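ABC transporter substrate-binding protein (Rhizobium radiobacter, PDB 6TFX) binds the opine mannopinic acid as a periplasmic solute-binding protein, probably delivering it to an ABC transporter for import. Local coordinates at residues 369-374 and 382-387. Sequence-based numbering, arbitrary orientation.
Sequences AWHQMI and VLYGAA. With N72 ((2~{R})-2-[[(3~{R},4~{R},5~{S})-3,4,5,6-tetrakis(oxidanyl)-2-oxidanylidene-hexyl]amino]pentanedioic acid), chain C.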
# COMPACT_ATOMS: atom_id res chain seq x y z
N ALA A 369 -2.30 1.60 -15.36
CA ALA A 369 -1.38 1.88 -16.47
C ALA A 369 -0.29 2.86 -16.01
O ALA A 369 0.87 2.75 -16.42
CB ALA A 369 -2.14 2.49 -17.65
N TRP A 370 -0.68 3.86 -15.18
CA TRP A 370 0.25 4.85 -14.64
C TRP A 370 1.30 4.12 -13.76
O TRP A 370 2.49 4.39 -13.90
CB TRP A 370 -0.53 5.87 -13.82
CG TRP A 370 0.31 6.78 -12.98
CD1 TRP A 370 1.00 7.89 -13.39
CD2 TRP A 370 0.53 6.67 -11.57
NE1 TRP A 370 1.62 8.49 -12.31
CE2 TRP A 370 1.34 7.77 -11.18
CE3 TRP A 370 0.09 5.75 -10.60
CZ2 TRP A 370 1.73 7.97 -9.85
CZ3 TRP A 370 0.43 5.98 -9.27
CH2 TRP A 370 1.27 7.06 -8.91
N HIS A 371 0.86 3.16 -12.91
CA HIS A 371 1.78 2.36 -12.08
C HIS A 371 2.82 1.67 -12.96
O HIS A 371 3.97 1.56 -12.56
CB HIS A 371 1.00 1.29 -11.28
CG HIS A 371 0.60 1.76 -9.93
ND1 HIS A 371 1.49 1.73 -8.87
CD2 HIS A 371 -0.58 2.28 -9.50
CE1 HIS A 371 0.83 2.23 -7.82
NE2 HIS A 371 -0.41 2.57 -8.15
N GLN A 372 2.42 1.18 -14.14
CA GLN A 372 3.37 0.52 -15.05
C GLN A 372 4.32 1.56 -15.66
O GLN A 372 5.51 1.31 -15.75
CB GLN A 372 2.58 -0.19 -16.15
CG GLN A 372 3.43 -1.08 -17.04
CD GLN A 372 2.60 -1.75 -18.10
OE1 GLN A 372 2.44 -1.22 -19.20
NE2 GLN A 372 2.04 -2.91 -17.79
N MET A 373 3.78 2.72 -16.08
CA MET A 373 4.59 3.78 -16.71
C MET A 373 5.65 4.33 -15.80
O MET A 373 6.80 4.45 -16.21
CB MET A 373 3.71 4.92 -17.23
CG MET A 373 2.89 4.53 -18.42
SD MET A 373 2.02 5.99 -19.05
CE MET A 373 3.32 6.88 -19.78
N ILE A 374 5.30 4.63 -14.54
CA ILE A 374 6.31 5.21 -13.64
C ILE A 374 7.43 4.23 -13.35
O ILE A 374 8.56 4.65 -13.09
CB ILE A 374 5.65 5.77 -12.37
CG1 ILE A 374 4.93 4.64 -11.58
CG2 ILE A 374 4.67 6.91 -12.76
CD1 ILE A 374 4.24 5.17 -10.30
N VAL A 382 7.22 11.98 -9.76
CA VAL A 382 6.15 11.01 -9.52
C VAL A 382 5.43 11.36 -8.24
O VAL A 382 6.06 11.39 -7.18
CB VAL A 382 6.74 9.56 -9.45
CG1 VAL A 382 5.66 8.55 -9.05
CG2 VAL A 382 7.40 9.15 -10.78
N LEU A 383 4.12 11.63 -8.31
CA LEU A 383 3.32 11.89 -7.11
C LEU A 383 2.76 10.50 -6.72
O LEU A 383 1.86 9.97 -7.40
CB LEU A 383 2.17 12.89 -7.45
CG LEU A 383 1.15 13.07 -6.31
CD1 LEU A 383 1.81 13.64 -5.08
CD2 LEU A 383 -0.02 13.93 -6.79
N TYR A 384 3.31 9.92 -5.65
CA TYR A 384 2.95 8.56 -5.23
C TYR A 384 2.47 8.65 -3.78
O TYR A 384 3.05 9.38 -2.97
CB TYR A 384 4.22 7.69 -5.28
CG TYR A 384 3.96 6.20 -5.38
CD1 TYR A 384 3.76 5.60 -6.62
CD2 TYR A 384 3.91 5.40 -4.24
CE1 TYR A 384 3.53 4.22 -6.72
CE2 TYR A 384 3.67 4.03 -4.33
CZ TYR A 384 3.44 3.45 -5.57
OH TYR A 384 3.27 2.10 -5.70
N GLY A 385 1.45 7.87 -3.44
CA GLY A 385 0.93 7.87 -2.08
C GLY A 385 0.84 6.45 -1.57
O GLY A 385 0.19 5.61 -2.19
N ALA A 386 1.50 6.16 -0.44
CA ALA A 386 1.48 4.78 0.07
C ALA A 386 1.89 4.74 1.52
O ALA A 386 2.50 5.69 2.03
CB ALA A 386 2.46 3.92 -0.72
N ALA A 387 1.60 3.60 2.16
CA ALA A 387 2.08 3.29 3.50
C ALA A 387 2.73 1.90 3.43
O ALA A 387 2.40 1.11 2.53
CB ALA A 387 0.96 3.29 4.54
OAB N72 C . -5.23 11.97 -2.23
CAF N72 C . -4.14 11.02 -2.20
CAG N72 C . -4.40 9.63 -2.86
OAC N72 C . -5.74 9.36 -3.08
CAH N72 C . -3.50 8.55 -2.24
OAM N72 C . -2.85 8.75 -1.05
CAI N72 C . -3.72 7.09 -1.90
OAD N72 C . -5.07 6.85 -1.56
CAJ N72 C . -3.07 6.17 -2.90
OAE N72 C . -2.09 6.61 -3.56
CAK N72 C . -3.64 4.74 -3.14
N N72 C . -2.73 3.73 -2.65
CA N72 C . -2.09 2.81 -3.51
C N72 C . -2.12 3.07 -4.99
O N72 C . -1.31 3.69 -5.80
CB N72 C . -0.73 2.41 -2.93
CG N72 C . 0.36 1.88 -3.85
CD N72 C . 1.33 0.93 -3.16
OE1 N72 C . 0.97 0.19 -2.19
OE2 N72 C . 2.51 0.87 -3.58
OXT N72 C . -3.14 2.46 -5.35
O HOH W 1 2.64 11.28 -10.81
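H371 and Y384 meet beside the bound opine, their side chains crossing at about a right angle and their ring planes 80° apart. CE1 of H371 lies 3.2 Å from OH of Y384, with the hydroxyl at the imidazole edge. The imidazole NE2 and the phenol OH each bond a different carboxylate of N72: H371 NE2 donates to ligand O at 2.8 Å, a bond bent to 142° at the hydrogen, while Y384 OH donates to OE2 at 2.6 Å, close to the phenol plane. Behind them, the six-membered ring of W370 reaches the strand with its outer rim. Its CH2 touches Y384 CD1 at 3.7 Å, rim to rim with the planes 25° apart, its CZ2 comes within 3.2 Å of L383 O, and CZ3 rests over the rim of one H371 face. I374 packs against both rings: CD1 lies over the rim of the indole face and at the edge of Y384, 3.7 Å from Y384 CD1, while V382 packs its two methyls on the isoleucine. W370 NE1 donates chiefly to V335 O and only weakly to a water that also accepts from L383 N. Farther out, R375 hydrogen-bonds both H371 ND1 and Y384 OH, tying the two ligand-binding groups together. Helix 367-374 and strand 381-386 thus each bring one ligand-binding ring, H371 and Y384, to the opine pocket of this family 5 solute-binding protein, with W370 packed behind them in the same aromatic cluster.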